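Side-chain contacts in Orf c02003 protein (Sulfolobus solfataricus P2, PDB 2Q00), which is of unknown function but belongs to the archaeal PaREP1 family, whose all-helical fold is probably related to the C-terminal domain of kanamycin nucleotidyltransferase: residues 31-36 against 113-118; 48-53 against 66-71; 9-14 against 109-114. All coordinates share one frame; numbering follows the deposited sequence.

Interaction 1: residues 31-36 against 113-118; sequences YKAAEE and KLVIFA
Leu114 reaches across to helix 23-45 with one branch of its fork, setting CD2 4.0 Å from CB of Ala34, methyl against methyl. Its CA-CB bond points toward helix 23-45, and CG, anti to the backbone N (chi1 -180°), extends the chain so that CD2 reaches Ala34. One residue on, Val115 presents CG2 rather than CG1: CG1 is the branch anti to the backbone N, while CG2 lies beside that N and comes within 4.2 Å of both CB and O of Ala33. The touch is thus partly on a methyl and partly on the peptide backbone itself. Two alanines suit this face because a lone methyl lets the other helix come close, and the CA atoms of Ala34 and Val115 are 6.5 Å apart. No hydrogen bond crosses the interface, so it rests on apolar packing. Within the helical bundle that makes up this protein, the two segments run in broadly the same direction, and the contact is buried from solvent, its centre about 4 Å from the centre of the folded chain. Trp83 and Ala86 of helix 79-95 also touch Ala34, while Tyr10 of helix 6-19 packs on Ala33, so these small residues each face a third helix as well. Charges are kept to other sides of the helices: Glu35, directed away from helix 101-122, forms a salt bridge through OE2 with Lys39. Leu114 in turn extends the apolar seam along helix 23-45 by touching Ala37, which Ala118 also meets.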
loop_
_atom_site.group_PDB
_atom_site.type_symbol
_atom_site.label_atom_id
_atom_site.label_comp_id
_atom_site.label_asym_id
_atom_site.label_seq_id
_atom_site.Cartn_x
_atom_site.Cartn_y
_atom_site.Cartn_z
ATOM N N TYR A 31 1.567 2.841 -4.402
ATOM C CA TYR A 31 0.194 2.653 -3.964
ATOM C C TYR A 31 -0.220 1.196 -4.181
ATOM O O TYR A 31 -0.808 0.575 -3.305
ATOM C CB TYR A 31 -0.750 3.584 -4.721
ATOM C CG TYR A 31 -2.196 3.404 -4.312
ATOM C CD1 TYR A 31 -2.611 3.692 -3.007
ATOM C CD2 TYR A 31 -3.145 2.930 -5.220
ATOM C CE1 TYR A 31 -3.930 3.510 -2.622
ATOM C CE2 TYR A 31 -4.467 2.745 -4.842
ATOM C CZ TYR A 31 -4.851 3.035 -3.538
ATOM O OH TYR A 31 -6.141 2.819 -3.138
ATOM N N LYS A 32 0.082 0.656 -5.358
ATOM C CA LYS A 32 -0.245 -0.736 -5.652
ATOM C C LYS A 32 0.443 -1.645 -4.641
ATOM O O LYS A 32 -0.120 -2.652 -4.232
ATOM C CB LYS A 32 0.182 -1.105 -7.074
ATOM C CG LYS A 32 -0.744 -0.555 -8.142
ATOM C CD LYS A 32 -0.309 -0.982 -9.532
ATOM C CE LYS A 32 -1.296 -0.520 -10.610
ATOM N NZ LYS A 32 -0.870 -1.053 -11.952
ATOM N N ALA A 33 1.657 -1.278 -4.235
ATOM C CA ALA A 33 2.390 -2.052 -3.240
ATOM C C ALA A 33 1.576 -2.044 -1.955
ATOM O O ALA A 33 1.476 -3.058 -1.260
ATOM C CB ALA A 33 3.791 -1.442 -2.982
ATOM N N ALA A 34 0.993 -0.890 -1.642
ATOM C CA ALA A 34 0.184 -0.743 -0.430
ATOM C C ALA A 34 -1.098 -1.555 -0.516
ATOM O O ALA A 34 -1.499 -2.205 0.453
ATOM C CB ALA A 34 -0.145 0.722 -0.188
ATOM N N GLU A 35 -1.743 -1.526 -1.676
ATOM C CA GLU A 35 -2.973 -2.274 -1.827
ATOM C C GLU A 35 -2.727 -3.763 -1.563
ATOM O O GLU A 35 -3.479 -4.406 -0.821
ATOM C CB GLU A 35 -3.546 -2.076 -3.220
ATOM C CG GLU A 35 -4.839 -2.850 -3.426
ATOM C CD GLU A 35 -5.487 -2.582 -4.771
ATOM O OE1 GLU A 35 -5.598 -1.392 -5.154
ATOM O OE2 GLU A 35 -5.896 -3.563 -5.432
ATOM N N GLU A 36 -1.651 -4.292 -2.148
ATOM C CA GLU A 36 -1.294 -5.696 -1.984
ATOM C C GLU A 36 -0.957 -6.030 -0.540
ATOM O O GLU A 36 -1.249 -7.129 -0.062
ATOM C CB GLU A 36 -0.107 -6.053 -2.878
ATOM C CG GLU A 36 -0.382 -5.866 -4.358
ATOM C CD GLU A 36 -1.509 -6.749 -4.841
ATOM O OE1 GLU A 36 -1.413 -7.978 -4.647
ATOM O OE2 GLU A 36 -2.485 -6.214 -5.414
ATOM N N LYS A 113 6.923 0.456 5.407
ATOM C CA LYS A 113 6.586 -0.081 6.721
ATOM C C LYS A 113 5.348 -0.963 6.624
ATOM O O LYS A 113 5.215 -1.969 7.312
ATOM C CB LYS A 113 6.336 1.082 7.696
ATOM C CG LYS A 113 6.417 0.715 9.174
ATOM C CD LYS A 113 6.530 1.975 10.049
ATOM C CE LYS A 113 6.637 1.652 11.539
ATOM N NZ LYS A 113 6.639 2.901 12.357
ATOM N N LEU A 114 4.438 -0.568 5.756
ATOM C CA LEU A 114 3.215 -1.319 5.580
ATOM C C LEU A 114 3.541 -2.632 4.890
ATOM O O LEU A 114 3.078 -3.696 5.292
ATOM C CB LEU A 114 2.246 -0.496 4.733
ATOM C CG LEU A 114 0.888 -1.102 4.430
ATOM C CD1 LEU A 114 0.234 -1.609 5.709
ATOM C CD2 LEU A 114 0.038 -0.048 3.742
ATOM N N VAL A 115 4.359 -2.546 3.853
ATOM C CA VAL A 115 4.730 -3.721 3.092
ATOM C C VAL A 115 5.364 -4.776 3.988
ATOM O O VAL A 115 4.955 -5.937 3.965
ATOM C CB VAL A 115 5.700 -3.351 1.949
ATOM C CG1 VAL A 115 6.211 -4.598 1.262
ATOM C CG2 VAL A 115 4.984 -2.459 0.943
ATOM N N ILE A 116 6.341 -4.364 4.794
ATOM C CA ILE A 116 7.025 -5.300 5.674
ATOM C C ILE A 116 6.100 -5.876 6.736
ATOM O O ILE A 116 6.234 -7.036 7.104
ATOM C CB ILE A 116 8.242 -4.648 6.351
ATOM C CG1 ILE A 116 7.784 -3.517 7.265
ATOM C CG2 ILE A 116 9.210 -4.127 5.279
ATOM C CD1 ILE A 116 8.892 -2.934 8.133
ATOM N N PHE A 117 5.159 -5.084 7.229
ATOM C CA PHE A 117 4.236 -5.606 8.219
ATOM C C PHE A 117 3.532 -6.806 7.602
ATOM O O PHE A 117 3.403 -7.851 8.237
ATOM C CB PHE A 117 3.195 -4.555 8.630
ATOM C CG PHE A 117 3.688 -3.572 9.662
ATOM C CD1 PHE A 117 4.439 -4.004 10.758
ATOM C CD2 PHE A 117 3.359 -2.216 9.566
ATOM C CE1 PHE A 117 4.854 -3.100 11.744
ATOM C CE2 PHE A 117 3.766 -1.309 10.541
ATOM C CZ PHE A 117 4.514 -1.745 11.634
ATOM N N ALA A 118 3.087 -6.648 6.359
ATOM C CA ALA A 118 2.400 -7.722 5.659
ATOM C C ALA A 118 3.305 -8.945 5.560
ATOM O O ALA A 118 2.993 -10.022 6.076
ATOM C CB ALA A 118 1.994 -7.263 4.274
#

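Interaction 2: residues 48-53 against 66-71; sequences KEITNN and FKASKL
The carbonyl oxygen of Phe66, two residues before the Ala68 that Ile50 touches across the contact, is gripped by two donors of its own helix. Ser69 OG donates to it at 2.6 Å, standing 22° out of the carbonyl plane, and Lys70 N gives the usual helical bond. A serine suits this place because its short hydroxyl can turn back on the preceding turn and satisfy itself where it is buried. The contact between the two helices is apolar at its middle. Ile50 is extended, with CG1 anti to the backbone N (chi1 178°) and CD1 at the far end of the chain, which brings that methyl to 3.4 Å from CB of Ala68, a tight fit that leaves room for little more than an alanine. Val42 of helix 23-45 touches both residues, so this is a three-sided packing between helix 23-45 and the two short helices 48-52 and 62-71, which run roughly antiparallel here. Toward solvent, the bent chain of Glu49 brings Glu49 OE1 to 3.5 Å from Leu71 CD2, a methyl that offers the oxygen no polar proton. On the other flank Asn53 and Lys67 meet at about a right angle, their ND2 and NZ atoms 3.9 Å apart. Both of these nitrogens are donors, and no hydrogen bond joins them. With no directional bond crossing between the segments, they are probably held by apolar contact, closest at Ile50 and Ala68, with the side chains of Lys67 and Leu71 covering the flanks.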
loop_
_atom_site.group_PDB
_atom_site.type_symbol
_atom_site.label_atom_id
_atom_site.label_comp_id
_atom_site.label_asym_id
_atom_site.label_seq_id
_atom_site.Cartn_x
_atom_site.Cartn_y
_atom_site.Cartn_z
ATOM N N LYS A 48 -12.984 -12.366 6.934
ATOM C CA LYS A 48 -14.076 -12.748 6.039
ATOM C C LYS A 48 -14.973 -11.556 5.716
ATOM O O LYS A 48 -15.447 -11.406 4.589
ATOM C CB LYS A 48 -14.901 -13.864 6.680
ATOM N N GLU A 49 -15.191 -10.710 6.719
ATOM C CA GLU A 49 -16.032 -9.526 6.594
ATOM C C GLU A 49 -15.826 -8.762 5.293
ATOM O O GLU A 49 -16.766 -8.557 4.523
ATOM C CB GLU A 49 -15.777 -8.586 7.775
ATOM C CG GLU A 49 -15.807 -9.277 9.127
ATOM C CD GLU A 49 -14.444 -9.302 9.800
ATOM O OE1 GLU A 49 -13.921 -8.215 10.124
ATOM O OE2 GLU A 49 -13.898 -10.406 10.007
ATOM N N ILE A 50 -14.592 -8.336 5.055
ATOM C CA ILE A 50 -14.281 -7.573 3.853
ATOM C C ILE A 50 -14.113 -8.447 2.615
ATOM O O ILE A 50 -14.464 -8.040 1.505
ATOM C CB ILE A 50 -13.009 -6.723 4.052
ATOM C CG1 ILE A 50 -12.678 -5.980 2.757
ATOM C CG2 ILE A 50 -11.856 -7.605 4.488
ATOM C CD1 ILE A 50 -11.409 -5.175 2.826
ATOM N N THR A 51 -13.572 -9.646 2.799
ATOM C CA THR A 51 -13.384 -10.546 1.672
ATOM C C THR A 51 -14.737 -10.929 1.074
ATOM O O THR A 51 -14.845 -11.184 -0.126
ATOM C CB THR A 51 -12.622 -11.812 2.088
ATOM O OG1 THR A 51 -13.049 -12.221 3.392
ATOM C CG2 THR A 51 -11.122 -11.550 2.091
ATOM N N ASN A 52 -15.768 -10.968 1.913
ATOM C CA ASN A 52 -17.101 -11.292 1.429
ATOM C C ASN A 52 -17.569 -10.090 0.624
ATOM O O ASN A 52 -18.241 -10.221 -0.405
ATOM C CB ASN A 52 -18.061 -11.539 2.594
ATOM C CG ASN A 52 -17.656 -12.726 3.441
ATOM O OD1 ASN A 52 -17.183 -13.738 2.926
ATOM N ND2 ASN A 52 -17.852 -12.614 4.750
ATOM N N ASN A 53 -17.187 -8.913 1.107
ATOM C CA ASN A 53 -17.534 -7.650 0.473
ATOM C C ASN A 53 -16.861 -7.555 -0.901
ATOM O O ASN A 53 -17.154 -6.652 -1.687
ATOM C CB ASN A 53 -17.085 -6.490 1.374
ATOM C CG ASN A 53 -17.885 -5.219 1.142
ATOM O OD1 ASN A 53 -17.913 -4.681 0.033
ATOM N ND2 ASN A 53 -18.537 -4.732 2.193
ATOM N N PHE A 66 -9.870 0.926 2.701
ATOM C CA PHE A 66 -10.025 1.811 3.852
ATOM C C PHE A 66 -10.637 1.003 5.006
ATOM O O PHE A 66 -10.118 1.030 6.121
ATOM C CB PHE A 66 -10.909 3.007 3.481
ATOM C CG PHE A 66 -10.150 4.151 2.854
ATOM C CD1 PHE A 66 -9.317 4.957 3.636
ATOM C CD2 PHE A 66 -10.256 4.417 1.488
ATOM C CE1 PHE A 66 -8.603 6.009 3.072
ATOM C CE2 PHE A 66 -9.547 5.467 0.906
ATOM C CZ PHE A 66 -8.714 6.268 1.701
ATOM N N LYS A 67 -11.722 0.275 4.739
ATOM C CA LYS A 67 -12.348 -0.541 5.782
ATOM C C LYS A 67 -11.304 -1.471 6.359
ATOM O O LYS A 67 -11.127 -1.569 7.577
ATOM C CB LYS A 67 -13.470 -1.426 5.230
ATOM C CG LYS A 67 -14.772 -0.736 4.882
ATOM C CD LYS A 67 -15.887 -1.773 4.756
ATOM C CE LYS A 67 -17.037 -1.298 3.862
ATOM N NZ LYS A 67 -16.687 -1.298 2.399
ATOM N N ALA A 68 -10.629 -2.171 5.456
ATOM C CA ALA A 68 -9.602 -3.125 5.828
ATOM C C ALA A 68 -8.553 -2.505 6.740
ATOM O O ALA A 68 -8.195 -3.085 7.775
ATOM C CB ALA A 68 -8.948 -3.685 4.574
ATOM N N SER A 69 -8.059 -1.329 6.364
ATOM C CA SER A 69 -7.042 -0.655 7.167
ATOM C C SER A 69 -7.592 -0.355 8.568
ATOM O O SER A 69 -6.900 -0.562 9.568
ATOM C CB SER A 69 -6.569 0.636 6.477
ATOM O OG SER A 69 -7.624 1.566 6.300
ATOM N N LYS A 70 -8.833 0.118 8.639
ATOM C CA LYS A 70 -9.442 0.408 9.934
ATOM C C LYS A 70 -9.470 -0.891 10.730
ATOM O O LYS A 70 -8.808 -1.019 11.772
ATOM C CB LYS A 70 -10.868 0.946 9.754
ATOM N N LEU A 71 -10.233 -1.854 10.212
ATOM C CA LEU A 71 -10.376 -3.167 10.837
ATOM C C LEU A 71 -9.058 -3.759 11.330
ATOM O O LEU A 71 -9.042 -4.494 12.310
ATOM C CB LEU A 71 -11.030 -4.148 9.864
ATOM C CG LEU A 71 -12.561 -4.196 9.770
ATOM C CD1 LEU A 71 -13.137 -2.802 9.520
ATOM C CD2 LEU A 71 -12.951 -5.158 8.656
#

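Interaction 3: residues 9-14 against 109-114; sequences VYYEEA and EDVRKL
With CG anti to the backbone N at both residues, chi1 is -168° in Tyr11 and -161° in Arg112, and the two side chains are brought across one another at about a right angle. The contact joins the first and last helices of an all-helical bundle, whose segments here run antiparallel, and it is dominated by the tyrosine. Its long ring spans the gap: CE1 lies 3.7 Å from CA of Arg112, close to the backbone, and CZ 3.5 Å from CG of the same residue. The aliphatic part of the arginine therefore does the packing, reaching the ring obliquely, while the guanidinium plane is turned 42° from the ring plane. Arginine suits a border position, since its methylenes can pack against the phenol end of the ring while its charged end remains at the exposed side. At the ring edge, near its plane, CG1 of Val111 approaches CD1 of Tyr11 to 4.2 Å; the valine, which also touches Leu89 of helix 79-95, fills the buried side. Tyr30 of helix 23-45 meets the same ring. Replacing Tyr11 by an alanine would probably open a gap beside Val111 and leave the CB and CG of Arg112 without their packing partner. The phenol oxygen has a weak hydrogen bond to Lys108 NZ, and Tyr11 OH sits 3.3 Å from CB of Arg112.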
loop_
_atom_site.group_PDB
_atom_site.type_symbol
_atom_site.label_atom_id
_atom_site.label_comp_id
_atom_site.label_asym_id
_atom_site.label_seq_id
_atom_site.Cartn_x
_atom_site.Cartn_y
_atom_site.Cartn_z
ATOM N N VAL A 9 7.224 -6.670 -4.752
ATOM C CA VAL A 9 7.553 -6.419 -6.151
ATOM C C VAL A 9 7.134 -5.025 -6.612
ATOM O O VAL A 9 7.895 -4.335 -7.301
ATOM C CB VAL A 9 6.908 -7.465 -7.076
ATOM C CG1 VAL A 9 7.223 -7.134 -8.512
ATOM C CG2 VAL A 9 7.436 -8.846 -6.736
ATOM N N TYR A 10 5.919 -4.620 -6.259
ATOM C CA TYR A 10 5.455 -3.284 -6.624
ATOM C C TYR A 10 6.365 -2.233 -6.007
ATOM O O TYR A 10 6.702 -1.255 -6.651
ATOM C CB TYR A 10 4.008 -3.068 -6.165
ATOM C CG TYR A 10 3.003 -3.611 -7.140
ATOM C CD1 TYR A 10 2.995 -3.177 -8.472
ATOM C CD2 TYR A 10 2.033 -4.525 -6.735
ATOM C CE1 TYR A 10 2.035 -3.631 -9.365
ATOM C CE2 TYR A 10 1.070 -4.991 -7.626
ATOM C CZ TYR A 10 1.068 -4.534 -8.933
ATOM O OH TYR A 10 0.047 -4.911 -9.778
ATOM N N TYR A 11 6.763 -2.449 -4.759
ATOM C CA TYR A 11 7.651 -1.522 -4.066
ATOM C C TYR A 11 8.974 -1.363 -4.828
ATOM O O TYR A 11 9.419 -0.243 -5.106
ATOM C CB TYR A 11 7.955 -2.021 -2.652
ATOM C CG TYR A 11 8.628 -0.978 -1.785
ATOM C CD1 TYR A 11 7.889 0.071 -1.222
ATOM C CD2 TYR A 11 10.004 -1.011 -1.562
ATOM C CE1 TYR A 11 8.500 1.058 -0.468
ATOM C CE2 TYR A 11 10.630 -0.027 -0.808
ATOM C CZ TYR A 11 9.873 1.008 -0.262
ATOM O OH TYR A 11 10.489 1.990 0.480
ATOM N N GLU A 12 9.605 -2.489 -5.149
ATOM C CA GLU A 12 10.863 -2.460 -5.881
ATOM C C GLU A 12 10.689 -1.715 -7.202
ATOM O O GLU A 12 11.549 -0.915 -7.570
ATOM C CB GLU A 12 11.363 -3.872 -6.137
ATOM N N GLU A 13 9.587 -1.969 -7.914
ATOM C CA GLU A 13 9.348 -1.273 -9.180
ATOM C C GLU A 13 9.113 0.239 -8.935
ATOM O O GLU A 13 9.494 1.083 -9.766
ATOM C CB GLU A 13 8.145 -1.876 -9.925
ATOM C CG GLU A 13 8.234 -3.379 -10.202
ATOM C CD GLU A 13 7.034 -3.891 -11.017
ATOM O OE1 GLU A 13 5.880 -3.483 -10.710
ATOM O OE2 GLU A 13 7.239 -4.705 -11.960
ATOM N N ALA A 14 8.488 0.582 -7.807
ATOM C CA ALA A 14 8.259 1.993 -7.487
ATOM C C ALA A 14 9.640 2.620 -7.242
ATOM O O ALA A 14 9.937 3.705 -7.737
ATOM C CB ALA A 14 7.377 2.133 -6.249
ATOM N N GLU A 109 7.832 6.027 2.329
ATOM C CA GLU A 109 8.428 5.390 3.501
ATOM C C GLU A 109 7.352 4.734 4.373
ATOM O O GLU A 109 7.606 3.721 5.021
ATOM C CB GLU A 109 9.229 6.414 4.310
ATOM C CG GLU A 109 10.225 5.800 5.291
ATOM C CD GLU A 109 11.166 4.767 4.646
ATOM O OE1 GLU A 109 11.757 5.033 3.560
ATOM O OE2 GLU A 109 11.318 3.684 5.249
ATOM N N ASP A 110 6.153 5.306 4.392
ATOM C CA ASP A 110 5.061 4.728 5.176
ATOM C C ASP A 110 4.567 3.443 4.476
ATOM O O ASP A 110 4.051 2.509 5.123
ATOM C CB ASP A 110 3.899 5.731 5.321
ATOM C CG ASP A 110 4.221 6.895 6.267
ATOM O OD1 ASP A 110 4.978 6.713 7.250
ATOM O OD2 ASP A 110 3.690 8.005 6.034
ATOM N N VAL A 111 4.706 3.416 3.151
ATOM C CA VAL A 111 4.322 2.241 2.377
ATOM C C VAL A 111 5.284 1.093 2.719
ATOM O O VAL A 111 4.854 -0.036 2.943
ATOM C CB VAL A 111 4.403 2.505 0.860
ATOM C CG1 VAL A 111 4.090 1.227 0.099
ATOM C CG2 VAL A 111 3.429 3.606 0.472
ATOM N N ARG A 112 6.581 1.398 2.768
ATOM C CA ARG A 112 7.589 0.393 3.085
ATOM C C ARG A 112 7.247 -0.322 4.386
ATOM O O ARG A 112 7.273 -1.552 4.465
ATOM C CB ARG A 112 8.971 1.032 3.233
ATOM C CG ARG A 112 10.134 0.038 3.117
ATOM C CD ARG A 112 11.363 0.467 3.933
ATOM N NE ARG A 112 12.632 0.036 3.333
ATOM C CZ ARG A 112 12.968 -1.226 3.051
ATOM N NH1 ARG A 112 12.135 -2.235 3.308
ATOM N NH2 ARG A 112 14.146 -1.481 2.491
ATOM N N LYS A 113 6.923 0.456 5.407
ATOM C CA LYS A 113 6.586 -0.081 6.721
ATOM C C LYS A 113 5.348 -0.963 6.624
ATOM O O LYS A 113 5.215 -1.969 7.312
ATOM C CB LYS A 113 6.336 1.082 7.696
ATOM C CG LYS A 113 6.417 0.715 9.174
ATOM C CD LYS A 113 6.530 1.975 10.049
ATOM C CE LYS A 113 6.637 1.652 11.539
ATOM N NZ LYS A 113 6.639 2.901 12.357
ATOM N N LEU A 114 4.438 -0.568 5.756
ATOM C CA LEU A 114 3.215 -1.319 5.580
ATOM C C LEU A 114 3.541 -2.632 4.890
ATOM O O LEU A 114 3.078 -3.696 5.292
ATOM C CB LEU A 114 2.246 -0.496 4.733
ATOM C CG LEU A 114 0.888 -1.102 4.430
ATOM C CD1 LEU A 114 0.234 -1.609 5.709
ATOM C CD2 LEU A 114 0.038 -0.048 3.742
#

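From the N terminus, helix 6-19 supplies the first half of interaction 3 and helix 23-45 the first half of interaction 1. The chain passes through 48-53 and 66-71, where interaction 2 closes a short loop lying wholly within the two longer ones. Helix 79-95 follows, and helix 101-122 closes both long loops on overlapping segments that share Lys113 and Leu114. Interactions 1 and 3 are neighbours, their centres 6 Å apart, and Tyr10 packs on Lys32, Ala33 and Glu36 between them; together they tie the first two helices to the last. Interaction 2, centred about 16 Å from the centre of interaction 1 and 21 Å from that of interaction 3, joins the small helices at one end.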